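Local structure of sterol regulatory element-binding protein cleavage-activating protein (Schizosaccharomyces pombe, 4YHC) at residues Val25-His29 and Leu54-Asp58; Tyr88-Phe92 and Leu121-Trp125; Leu107-His111 and Glu157-Ile163; Thr185-Ile189 and Val200-Lys204. The protein acts as the escort required for sre1 processing when sterols or oxygen are low, this chain being its cytoplasmic WD40 domain, which probably binds sre1. The protein carries 9 engineered substitutions. One frame throughout, in Å; residues are numbered along the deposited sequence.

Contact 1 (Val25-His29 and Leu54-Asp58); sequences VPVHH and LVVWD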
loop_
_atom_site.group_PDB
_atom_site.type_symbol
_atom_site.label_atom_id
_atom_site.label_comp_id
_atom_site.label_asym_id
_atom_site.label_seq_id
_atom_site.Cartn_x
_atom_site.Cartn_y
_atom_site.Cartn_z
ATOM N N VAL A 25 -10.488 -6.726 -14.858
ATOM C CA VAL A 25 -9.482 -7.789 -14.857
ATOM C C VAL A 25 -10.258 -9.014 -15.313
ATOM O O VAL A 25 -11.367 -9.199 -14.873
ATOM C CB VAL A 25 -8.957 -8.032 -13.443
ATOM C CG1 VAL A 25 -8.305 -9.387 -13.336
ATOM C CG2 VAL A 25 -8.004 -6.910 -13.022
ATOM N N PRO A 26 -9.706 -9.812 -16.222
ATOM C CA PRO A 26 -10.493 -10.862 -16.874
ATOM C C PRO A 26 -10.922 -12.031 -15.999
ATOM O O PRO A 26 -11.755 -12.804 -16.448
ATOM C CB PRO A 26 -9.583 -11.378 -18.002
ATOM C CG PRO A 26 -8.305 -10.685 -17.884
ATOM C CD PRO A 26 -8.342 -9.712 -16.757
ATOM N N VAL A 27 -10.407 -12.148 -14.784
ATOM C CA VAL A 27 -10.808 -13.220 -13.858
ATOM C C VAL A 27 -11.637 -12.663 -12.714
ATOM O O VAL A 27 -11.523 -11.480 -12.400
ATOM C CB VAL A 27 -9.567 -14.022 -13.376
ATOM C CG1 VAL A 27 -9.920 -15.041 -12.287
ATOM C CG2 VAL A 27 -9.006 -14.778 -14.555
ATOM N N HIS A 28 -12.522 -13.477 -12.141
ATOM C CA HIS A 28 -13.292 -13.037 -10.978
ATOM C C HIS A 28 -13.662 -14.154 -10.008
ATOM O O HIS A 28 -13.421 -15.295 -10.255
ATOM C CB HIS A 28 -14.549 -12.300 -11.427
ATOM C CG HIS A 28 -15.467 -13.135 -12.243
ATOM N ND1 HIS A 28 -16.383 -14.004 -11.675
ATOM C CD2 HIS A 28 -15.606 -13.253 -13.584
ATOM C CE1 HIS A 28 -17.041 -14.631 -12.635
ATOM N NE2 HIS A 28 -16.594 -14.188 -13.802
ATOM N N HIS A 29 -14.234 -13.771 -8.887
ATOM C CA HIS A 29 -14.559 -14.671 -7.791
ATOM C C HIS A 29 -16.070 -14.929 -7.863
ATOM O O HIS A 29 -16.784 -14.181 -8.531
ATOM C CB HIS A 29 -14.277 -13.996 -6.471
ATOM C CG HIS A 29 -12.830 -13.788 -6.196
ATOM N ND1 HIS A 29 -12.132 -14.550 -5.295
ATOM C CD2 HIS A 29 -11.942 -12.875 -6.684
ATOM C CE1 HIS A 29 -10.878 -14.136 -5.235
ATOM N NE2 HIS A 29 -10.746 -13.094 -6.042
ATOM N N LEU A 54 -8.964 -17.556 -3.833
ATOM C CA LEU A 54 -7.789 -16.776 -4.109
ATOM C C LEU A 54 -7.490 -16.732 -5.590
ATOM O O LEU A 54 -7.413 -17.752 -6.246
ATOM C CB LEU A 54 -6.633 -17.431 -3.417
ATOM C CG LEU A 54 -5.248 -16.839 -3.132
ATOM C CD1 LEU A 54 -4.133 -17.483 -3.860
ATOM C CD2 LEU A 54 -5.074 -15.347 -3.043
ATOM N N VAL A 55 -7.172 -15.552 -6.063
ATOM C CA VAL A 55 -6.677 -15.366 -7.413
ATOM C C VAL A 55 -5.374 -14.556 -7.318
ATOM O O VAL A 55 -5.333 -13.441 -6.687
ATOM C CB VAL A 55 -7.707 -14.606 -8.304
ATOM C CG1 VAL A 55 -7.122 -14.356 -9.687
ATOM C CG2 VAL A 55 -9.071 -15.343 -8.376
ATOM N N VAL A 56 -4.311 -15.106 -7.881
ATOM C CA VAL A 56 -3.128 -14.350 -8.023
ATOM C C VAL A 56 -2.824 -14.090 -9.524
ATOM O O VAL A 56 -2.918 -14.987 -10.385
ATOM C CB VAL A 56 -1.960 -14.717 -7.063
ATOM C CG1 VAL A 56 -2.253 -15.863 -6.102
ATOM C CG2 VAL A 56 -0.571 -14.599 -7.623
ATOM N N TRP A 57 -2.532 -12.813 -9.784
ATOM C CA TRP A 57 -2.617 -12.235 -11.145
ATOM C C TRP A 57 -1.343 -11.494 -11.402
ATOM O O TRP A 57 -0.929 -10.711 -10.579
ATOM C CB TRP A 57 -3.840 -11.299 -11.148
ATOM C CG TRP A 57 -3.990 -10.503 -12.387
ATOM C CD1 TRP A 57 -3.652 -9.174 -12.581
ATOM C CD2 TRP A 57 -4.536 -10.972 -13.597
ATOM N NE1 TRP A 57 -3.989 -8.810 -13.860
ATOM C CE2 TRP A 57 -4.518 -9.906 -14.505
ATOM C CE3 TRP A 57 -5.071 -12.203 -14.001
ATOM C CZ2 TRP A 57 -5.004 -10.033 -15.792
ATOM C CZ3 TRP A 57 -5.530 -12.338 -15.305
ATOM C CH2 TRP A 57 -5.502 -11.256 -16.170
ATOM N N ASP A 58 -0.719 -11.743 -12.562
ATOM C CA ASP A 58 0.456 -11.011 -13.018
ATOM C C ASP A 58 0.012 -9.740 -13.761
ATOM O O ASP A 58 -0.592 -9.777 -14.815
ATOM C CB ASP A 58 1.362 -11.877 -13.939
ATOM C CG ASP A 58 2.686 -11.216 -14.162
ATOM O OD1 ASP A 58 2.712 -10.138 -14.816
ATOM O OD2 ASP A 58 3.707 -11.654 -13.557
#
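V55 puts its CG2 methyl over a face of the H29 imidazole, 4.0 Å from the ring centroid, with NE2 the ring atom it approaches most closely. The CB of H29 does not aim at strand 54-58, but with CG anti to the carbonyl carbon (chi1 -69°) the ring swings back against it. Its rotation is set by two hydrogen bonds, ND1 to S53 OG and NE2 to S47 OG, so both buried nitrogens are satisfied while the face takes the methyl. This histidine-serine network, with the W57-D58 pair further along the strand, is characteristic of a WD40 repeat. Here it ties the loop that leaves strand 20-24, the edge strand of the preceding blade, to the third strand of the first WD blade. Next to H29, V27 CG1 meets V55 CG1 at 3.9 Å. V25 CG1 lies 4.0 Å from the centroid of the W57 six-membered ring, 11° off its normal, a CH-pi contact over one face, made by a buried valine that also rests on V457 and L459. The solvent side is P26, the exposed residue of the contact, whose ring also touches W62: its pyrrolidine crosses the far end of the indole at about a right angle, CD 3.3 Å from W57 CH2. V27 CG2 only brushes W57 CZ3 at 4.3 Å.

Contact 2 (Tyr88-Phe92 and Leu121-Trp125); sequences YVSLF and LNVFW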
loop_
_atom_site.group_PDB
_atom_site.type_symbol
_atom_site.label_atom_id
_atom_site.label_comp_id
_atom_site.label_asym_id
_atom_site.label_seq_id
_atom_site.Cartn_x
_atom_site.Cartn_y
_atom_site.Cartn_z
ATOM N N TYR A 88 6.350 -15.367 -4.338
ATOM C CA TYR A 88 5.795 -16.238 -3.314
ATOM C C TYR A 88 4.609 -15.569 -2.589
ATOM O O TYR A 88 4.560 -14.335 -2.420
ATOM C CB TYR A 88 6.912 -16.584 -2.288
ATOM C CG TYR A 88 8.083 -17.210 -2.950
ATOM C CD1 TYR A 88 8.051 -18.561 -3.363
ATOM C CD2 TYR A 88 9.205 -16.485 -3.238
ATOM C CE1 TYR A 88 9.130 -19.136 -4.027
ATOM C CE2 TYR A 88 10.281 -17.060 -3.927
ATOM C CZ TYR A 88 10.222 -18.384 -4.323
ATOM O OH TYR A 88 11.304 -18.935 -4.999
ATOM N N VAL A 89 3.663 -16.374 -2.177
ATOM C CA VAL A 89 2.563 -15.918 -1.328
ATOM C C VAL A 89 2.562 -16.764 -0.059
ATOM O O VAL A 89 2.819 -18.021 -0.135
ATOM C CB VAL A 89 1.221 -16.038 -2.040
ATOM C CG1 VAL A 89 0.134 -15.347 -1.247
ATOM C CG2 VAL A 89 1.258 -15.346 -3.390
ATOM N N SER A 90 2.316 -16.104 1.083
ATOM C CA SER A 90 2.097 -16.775 2.367
ATOM C C SER A 90 0.683 -16.633 2.762
ATOM O O SER A 90 0.198 -15.514 2.851
ATOM C CB SER A 90 2.921 -16.185 3.524
ATOM O OG SER A 90 2.718 -14.777 3.634
ATOM N N LEU A 91 0.019 -17.760 2.990
ATOM C CA LEU A 91 -1.368 -17.791 3.440
ATOM C C LEU A 91 -1.392 -18.347 4.881
ATOM O O LEU A 91 -0.737 -19.340 5.167
ATOM C CB LEU A 91 -2.183 -18.697 2.549
ATOM C CG LEU A 91 -2.366 -18.424 1.066
ATOM C CD1 LEU A 91 -3.197 -19.545 0.470
ATOM C CD2 LEU A 91 -3.068 -17.087 0.882
ATOM N N PHE A 92 -2.151 -17.723 5.762
ATOM C CA PHE A 92 -2.258 -18.171 7.129
ATOM C C PHE A 92 -3.693 -18.508 7.426
ATOM O O PHE A 92 -4.593 -17.646 7.303
ATOM C CB PHE A 92 -1.836 -17.053 8.111
ATOM C CG PHE A 92 -0.346 -16.859 8.193
ATOM C CD1 PHE A 92 0.348 -16.290 7.133
ATOM C CD2 PHE A 92 0.365 -17.232 9.358
ATOM C CE1 PHE A 92 1.710 -16.139 7.189
ATOM C CE2 PHE A 92 1.719 -17.071 9.412
ATOM C CZ PHE A 92 2.400 -16.550 8.322
ATOM N N LEU A 121 -4.189 -10.907 12.675
ATOM C CA LEU A 121 -2.804 -10.973 12.208
ATOM C C LEU A 121 -2.447 -9.933 11.166
ATOM O O LEU A 121 -3.241 -9.653 10.274
ATOM C CB LEU A 121 -2.541 -12.321 11.548
ATOM C CG LEU A 121 -2.648 -13.564 12.390
ATOM C CD1 LEU A 121 -1.892 -14.656 11.629
ATOM C CD2 LEU A 121 -2.079 -13.397 13.796
ATOM N N ASN A 122 -1.227 -9.432 11.245
ATOM C CA ASN A 122 -0.604 -8.780 10.109
ATOM C C ASN A 122 0.670 -9.534 9.801
ATOM O O ASN A 122 1.386 -9.849 10.747
ATOM C CB ASN A 122 -0.316 -7.353 10.470
ATOM C CG ASN A 122 -0.054 -6.497 9.265
ATOM O OD1 ASN A 122 -0.332 -6.893 8.124
ATOM N ND2 ASN A 122 0.496 -5.304 9.504
ATOM N N VAL A 123 0.932 -9.878 8.516
ATOM C CA VAL A 123 2.121 -10.620 8.124
ATOM C C VAL A 123 2.967 -9.909 7.098
ATOM O O VAL A 123 2.413 -9.359 6.203
ATOM C CB VAL A 123 1.712 -11.971 7.520
ATOM C CG1 VAL A 123 2.967 -12.708 7.073
ATOM C CG2 VAL A 123 0.959 -12.803 8.539
ATOM N N PHE A 124 4.294 -9.927 7.217
ATOM C CA PHE A 124 5.183 -9.179 6.322
ATOM C C PHE A 124 6.338 -10.059 6.025
ATOM O O PHE A 124 6.836 -10.686 6.923
ATOM C CB PHE A 124 5.920 -8.002 7.036
ATOM C CG PHE A 124 5.080 -7.210 7.912
ATOM C CD1 PHE A 124 4.115 -6.434 7.397
ATOM C CD2 PHE A 124 5.300 -7.216 9.274
ATOM C CE1 PHE A 124 3.334 -5.669 8.202
ATOM C CE2 PHE A 124 4.515 -6.476 10.102
ATOM C CZ PHE A 124 3.518 -5.701 9.564
ATOM N N TRP A 125 6.786 -10.059 4.785
ATOM C CA TRP A 125 8.059 -10.650 4.378
ATOM C C TRP A 125 9.176 -9.607 4.378
ATOM O O TRP A 125 8.999 -8.491 3.854
ATOM C CB TRP A 125 7.937 -11.116 2.944
ATOM C CG TRP A 125 7.022 -12.301 2.693
ATOM C CD1 TRP A 125 5.692 -12.334 2.848
ATOM C CD2 TRP A 125 7.391 -13.546 2.156
ATOM N NE1 TRP A 125 5.197 -13.512 2.421
ATOM C CE2 TRP A 125 6.229 -14.283 1.982
ATOM C CE3 TRP A 125 8.601 -14.093 1.742
ATOM C CZ2 TRP A 125 6.222 -15.609 1.466
ATOM C CZ3 TRP A 125 8.607 -15.384 1.177
ATOM C CH2 TRP A 125 7.438 -16.136 1.078
#
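V123 and F92 meet from opposite directions at the apolar centre. The V123 CG2 methyl stands over one face of the phenyl ring, 3.9 Å from the centroid and displaced toward the rim. Both V123 branches, CG1 and CG2, come closest to F92 CE1, each at 3.7 Å. L121 extends this patch at one end, where its CD1 crosses to F92 CD2 at 4.1 Å. At the other end the W125 indole lies against the chain of Y88: its CH2 comes within 3.4 Å of Y88 CB, whereas the phenol leads away. With chi1 near -69° the indole of W125 projects back over strand 88-92, and its NE1 side is turned to S90. There NE1 donates to S90 OG at 3.0 Å, a bent bond (142°) with the hydroxyl 25° out of the indole plane. S90 OG is also bonded to A81 O. The contact joins the second strand of the WD 2 blade, 88-92, to the first strand of the WD 3 blade, 121-127; segments 88-92 and 121-125 pack face to face, nearly antiparallel, with 9.1 Å between axes. A leucine in place of W125 would probably deprive S90 OG of its N-H donor and open a gap beside Y88 CB. The buried hydroxyl thus links two kinds of bond, accepting from the indole of one blade while giving its own proton to the backbone of the other.

Contact 3 (Leu107-His111 and Glu157-Ile163); sequences LMLQH and EIEGADI
L109 spans the gap to strand 161-163 with its whole side chain. CB begins 4.2 Å from the CB of A161. CG stands anti to the backbone N (chi1 174°), which sends the two methyls across to the other strand. CD1 goes furthest in: it rests 3.7 Å from A161 O, beside the peptide that follows, and 3.9 Å from I163 CB. CD2 takes the other direction and meets I163 CG2. On one side of L109, H111 offers a ring face to that same I163 CG2, which lies 3.5 Å from the imidazole centroid, 25° off the normal, and reaches 3.2 Å from ND1. The methyl sits over the rim of the ring on the CG-ND1 side, a close CH-pi contact. Trimmed to an alanine, H111 would probably leave I163 CG2 without its flat cover and open this end of the contact. On the other side of L109, M108 bends at chi2 and chi3, and its CE tip reaches the turn at 157-160, 3.6 Å from E157 O. That turn is closed by a backbone bond from E157 N to G160 O. No hydrogen bond crosses between the segments. Strands 106-112 and 161-170 are the last strands of the WD 2 and WD 3 blades; their parts 107-111 and 161-163 run alongside with axes 6.6 Å apart and 22° between their directions. M108 and L109 form a classic beta bulge opposite I99 of strand 96-101, while A161 and I163 lean on I156 and F152 of strand 148-156; no helix takes part at this surface edge.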
loop_
_atom_site.group_PDB
_atom_site.type_symbol
_atom_site.label_atom_id
_atom_site.label_comp_id
_atom_site.label_asym_id
_atom_site.label_seq_id
_atom_site.Cartn_x
_atom_site.Cartn_y
_atom_site.Cartn_z
ATOM N N LEU A 107 3.121 -25.752 -3.806
ATOM C CA LEU A 107 3.175 -25.597 -2.383
ATOM C C LEU A 107 4.568 -25.930 -1.991
ATOM O O LEU A 107 5.026 -27.030 -2.236
ATOM C CB LEU A 107 2.234 -26.569 -1.707
ATOM C CG LEU A 107 1.510 -26.222 -0.392
ATOM C CD1 LEU A 107 1.448 -27.443 0.472
ATOM C CD2 LEU A 107 1.998 -25.041 0.398
ATOM N N MET A 108 5.259 -24.988 -1.396
ATOM C CA MET A 108 6.652 -25.168 -1.063
ATOM C C MET A 108 6.728 -25.666 0.367
ATOM O O MET A 108 7.641 -26.391 0.748
ATOM C CB MET A 108 7.439 -23.851 -1.107
ATOM C CG MET A 108 7.294 -23.006 -2.342
ATOM S SD MET A 108 8.019 -23.873 -3.732
ATOM C CE MET A 108 9.749 -23.579 -3.414
ATOM N N LEU A 109 5.799 -25.231 1.195
ATOM C CA LEU A 109 5.945 -25.494 2.618
ATOM C C LEU A 109 4.624 -25.294 3.307
ATOM O O LEU A 109 3.785 -24.451 2.896
ATOM C CB LEU A 109 7.052 -24.601 3.202
ATOM C CG LEU A 109 7.305 -24.590 4.699
ATOM C CD1 LEU A 109 8.735 -24.218 4.976
ATOM C CD2 LEU A 109 6.410 -23.603 5.426
ATOM N N GLN A 110 4.427 -26.113 4.327
ATOM C CA GLN A 110 3.300 -26.008 5.226
ATOM C C GLN A 110 3.822 -26.163 6.636
ATOM O O GLN A 110 4.614 -27.051 6.878
ATOM C CB GLN A 110 2.298 -27.073 4.888
ATOM C CG GLN A 110 1.101 -27.134 5.800
ATOM C CD GLN A 110 0.147 -28.224 5.372
ATOM O OE1 GLN A 110 0.127 -28.578 4.221
ATOM N NE2 GLN A 110 -0.667 -28.725 6.287
ATOM N N HIS A 111 3.344 -25.340 7.575
ATOM C CA HIS A 111 3.919 -25.259 8.916
ATOM C C HIS A 111 2.874 -24.842 9.909
ATOM O O HIS A 111 2.180 -23.838 9.674
ATOM C CB HIS A 111 5.057 -24.243 8.972
ATOM C CG HIS A 111 5.830 -24.285 10.249
ATOM N ND1 HIS A 111 6.874 -25.163 10.451
ATOM C CD2 HIS A 111 5.724 -23.550 11.387
ATOM C CE1 HIS A 111 7.379 -24.970 11.661
ATOM N NE2 HIS A 111 6.688 -24.004 12.252
ATOM N N GLU A 157 14.477 -22.764 -1.575
ATOM C CA GLU A 157 15.325 -23.303 -2.621
ATOM C C GLU A 157 14.493 -23.761 -3.806
ATOM O O GLU A 157 13.290 -23.599 -3.841
ATOM C CB GLU A 157 16.146 -24.453 -2.061
ATOM C CG GLU A 157 17.120 -24.001 -1.002
ATOM C CD GLU A 157 18.143 -25.057 -0.668
ATOM O OE1 GLU A 157 18.277 -25.376 0.534
ATOM O OE2 GLU A 157 18.816 -25.570 -1.595
ATOM N N ILE A 158 15.151 -24.312 -4.808
ATOM C CA ILE A 158 14.449 -24.851 -5.964
ATOM C C ILE A 158 13.537 -25.999 -5.493
ATOM O O ILE A 158 12.330 -26.018 -5.747
ATOM C CB ILE A 158 15.443 -25.373 -7.034
ATOM C CG1 ILE A 158 16.495 -24.293 -7.401
ATOM C CG2 ILE A 158 14.670 -25.843 -8.264
ATOM C CD1 ILE A 158 17.843 -24.434 -6.721
ATOM N N GLU A 159 14.143 -26.929 -4.766
ATOM C CA GLU A 159 13.463 -28.122 -4.260
ATOM C C GLU A 159 12.279 -27.720 -3.385
ATOM O O GLU A 159 11.130 -27.910 -3.771
ATOM C CB GLU A 159 14.447 -29.013 -3.482
ATOM C CG GLU A 159 15.839 -29.087 -4.102
ATOM C CD GLU A 159 16.747 -27.980 -3.602
ATOM O OE1 GLU A 159 17.133 -27.095 -4.403
ATOM O OE2 GLU A 159 17.049 -27.993 -2.392
ATOM N N GLY A 160 12.564 -27.116 -2.233
ATOM C CA GLY A 160 11.522 -26.697 -1.305
ATOM C C GLY A 160 11.978 -25.592 -0.374
ATOM O O GLY A 160 12.717 -24.691 -0.769
ATOM N N ALA A 161 11.535 -25.668 0.873
ATOM C CA ALA A 161 11.825 -24.640 1.853
ATOM C C ALA A 161 11.861 -25.203 3.271
ATOM O O ALA A 161 11.382 -26.296 3.511
ATOM C CB ALA A 161 10.795 -23.534 1.737
ATOM N N ASP A 162 12.442 -24.428 4.181
ATOM C CA ASP A 162 12.494 -24.710 5.611
ATOM C C ASP A 162 12.114 -23.438 6.322
ATOM O O ASP A 162 12.350 -22.316 5.783
ATOM C CB ASP A 162 13.902 -25.093 6.054
ATOM C CG ASP A 162 14.290 -26.486 5.615
ATOM O OD1 ASP A 162 13.591 -27.436 6.020
ATOM O OD2 ASP A 162 15.284 -26.639 4.862
ATOM N N ILE A 163 11.557 -23.600 7.516
ATOM C CA ILE A 163 11.205 -22.495 8.339
ATOM C C ILE A 163 11.562 -22.731 9.824
ATOM O O ILE A 163 11.609 -23.826 10.249
ATOM C CB ILE A 163 9.713 -22.159 8.119
ATOM C CG1 ILE A 163 9.437 -20.740 8.552
ATOM C CG2 ILE A 163 8.758 -23.124 8.852
ATOM C CD1 ILE A 163 8.008 -20.327 8.204
#

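Contact 4 (Thr185-Ile189 and Val200-Lys204); sequences TANRI and VYSKK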
loop_
_atom_site.group_PDB
_atom_site.type_symbol
_atom_site.label_atom_id
_atom_site.label_comp_id
_atom_site.label_asym_id
_atom_site.label_seq_id
_atom_site.Cartn_x
_atom_site.Cartn_y
_atom_site.Cartn_z
ATOM N N THR A 185 19.360 0.631 5.704
ATOM C CA THR A 185 20.204 0.485 6.885
ATOM C C THR A 185 19.797 -0.759 7.651
ATOM O O THR A 185 20.652 -1.466 8.171
ATOM C CB THR A 185 20.169 1.787 7.715
ATOM O OG1 THR A 185 20.806 2.834 6.961
ATOM C CG2 THR A 185 20.873 1.639 9.060
ATOM N N ALA A 186 18.510 -1.047 7.730
ATOM C CA ALA A 186 18.036 -2.167 8.565
ATOM C C ALA A 186 16.625 -2.612 8.217
ATOM O O ALA A 186 15.862 -1.866 7.570
ATOM C CB ALA A 186 18.092 -1.781 10.018
ATOM N N ASN A 187 16.290 -3.849 8.592
ATOM C CA ASN A 187 14.914 -4.292 8.643
ATOM C C ASN A 187 14.296 -3.834 9.923
ATOM O O ASN A 187 14.902 -3.944 10.954
ATOM C CB ASN A 187 14.831 -5.789 8.537
ATOM C CG ASN A 187 15.209 -6.282 7.163
ATOM O OD1 ASN A 187 15.237 -5.501 6.198
ATOM N ND2 ASN A 187 15.352 -7.614 7.032
ATOM N N ARG A 188 13.114 -3.241 9.835
ATOM C CA ARG A 188 12.455 -2.669 10.999
ATOM C C ARG A 188 11.009 -3.048 11.026
ATOM O O ARG A 188 10.395 -3.220 9.983
ATOM C CB ARG A 188 12.573 -1.170 10.963
ATOM C CG ARG A 188 13.947 -0.612 10.803
ATOM C CD ARG A 188 13.946 0.890 11.073
ATOM N NE ARG A 188 15.060 1.610 10.431
ATOM C CZ ARG A 188 16.298 1.752 10.943
ATOM N NH1 ARG A 188 17.251 2.384 10.273
ATOM N NH2 ARG A 188 16.603 1.216 12.092
ATOM N N ILE A 189 10.472 -3.282 12.220
ATOM C CA ILE A 189 9.037 -3.469 12.409
ATOM C C ILE A 189 8.547 -2.434 13.391
ATOM O O ILE A 189 9.046 -2.374 14.548
ATOM C CB ILE A 189 8.719 -4.846 12.997
ATOM C CG1 ILE A 189 9.360 -5.937 12.165
ATOM C CG2 ILE A 189 7.233 -5.061 13.084
ATOM C CD1 ILE A 189 8.684 -6.158 10.823
ATOM N N VAL A 200 9.603 0.562 17.693
ATOM C CA VAL A 200 10.258 0.092 16.520
ATOM C C VAL A 200 11.288 -0.975 16.933
ATOM O O VAL A 200 12.262 -0.662 17.591
ATOM C CB VAL A 200 10.976 1.188 15.782
ATOM C CG1 VAL A 200 11.588 0.612 14.513
ATOM C CG2 VAL A 200 10.078 2.368 15.448
ATOM N N TYR A 201 11.095 -2.199 16.475
ATOM C CA TYR A 201 12.166 -3.234 16.542
ATOM C C TYR A 201 13.032 -3.235 15.286
ATOM O O TYR A 201 12.527 -3.455 14.170
ATOM C CB TYR A 201 11.578 -4.622 16.674
ATOM C CG TYR A 201 11.256 -4.999 18.082
ATOM C CD1 TYR A 201 12.217 -5.597 18.887
ATOM C CD2 TYR A 201 9.995 -4.789 18.591
ATOM C CE1 TYR A 201 11.933 -5.931 20.168
ATOM C CE2 TYR A 201 9.701 -5.110 19.872
ATOM C CZ TYR A 201 10.668 -5.676 20.652
ATOM O OH TYR A 201 10.351 -6.027 21.904
ATOM N N SER A 202 14.317 -2.977 15.459
ATOM C CA SER A 202 15.273 -2.931 14.347
ATOM C C SER A 202 16.371 -3.972 14.463
ATOM O O SER A 202 16.911 -4.213 15.555
ATOM C CB SER A 202 15.918 -1.588 14.257
ATOM O OG SER A 202 14.915 -0.615 14.135
ATOM N N LYS A 203 16.720 -4.534 13.310
ATOM C CA LYS A 203 17.703 -5.579 13.211
ATOM C C LYS A 203 19.055 -4.984 12.865
ATOM O O LYS A 203 19.236 -4.406 11.791
ATOM C CB LYS A 203 17.291 -6.575 12.131
ATOM C CG LYS A 203 17.708 -8.015 12.420
ATOM C CD LYS A 203 18.030 -8.807 11.177
ATOM C CE LYS A 203 17.812 -10.302 11.387
ATOM N NZ LYS A 203 18.259 -10.853 12.697
ATOM N N LYS A 204 20.015 -5.121 13.767
ATOM C CA LYS A 204 21.421 -4.889 13.396
ATOM C C LYS A 204 22.241 -6.165 13.575
ATOM O O LYS A 204 22.330 -6.725 14.683
ATOM C CB LYS A 204 22.044 -3.695 14.144
ATOM C CG LYS A 204 22.024 -2.378 13.356
ATOM C CD LYS A 204 22.868 -2.441 12.082
ATOM C CE LYS A 204 22.572 -1.303 11.122
ATOM N NZ LYS A 204 23.600 -0.225 11.153
#
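The two middle strands of the WD 4 blade, 187-193 and 198-204, form an antiparallel hairpin, and this contact is its open end. I189 and Y201 are a hydrogen-bonded pair, with N-to-O distances of 2.8 Å from I189 N to Y201 O and from Y201 N to I189 O. R188 and S202 make the adjoining non-hydrogen-bonded pair, CA to CA 4.4 Å. Beyond it K203 N donates to N187 O at 3.0 Å, the donor nearly in line with the carbonyl (171°). R188 is extended from CG to NE and runs alongside S202, with S202 OG 3.5 Å from R188 CG. R188 NH2 then gives S202 OG a weak bond of 3.2 Å at the edge of the guanidinium, in its plane. A186 CB lies over one face of that group, and A186 CB also touches K203 O at 3.4 Å. At the end of strand 198-204 the poorly ordered K204 passes T185, which precedes strand 187-193. The guanidinium has stronger partners outside the hairpin: NH1 makes a salt bridge to D234, and NH2 donates to a citrate, probably from the crystallisation liquor. S202 is therefore a secondary hold on a group oriented mainly by D234, whose carboxylate probably offsets part of its charge.

The four contacts sample the WD40 domain at successive blades. Contact 1 ties the loop that follows strand 20-24 of the closing blade to the WD 1 blade; contacts 2 and 3 both join WD 2 to WD 3, one through buried inner strands, the other through the outermost strands at the surface, their centres 14 Å apart. Contact 4 lies within WD 4 and touches contact 2 directly, I189 CD1 packing on F124 CD2 at 3.9 Å, so inner strands of neighbouring blades meet there. Contacts 1 and 4 stand on opposite sides of the chain centre, about 34 Å between their centres. Of the four, contact 4 reaches the bound citrate, through R188.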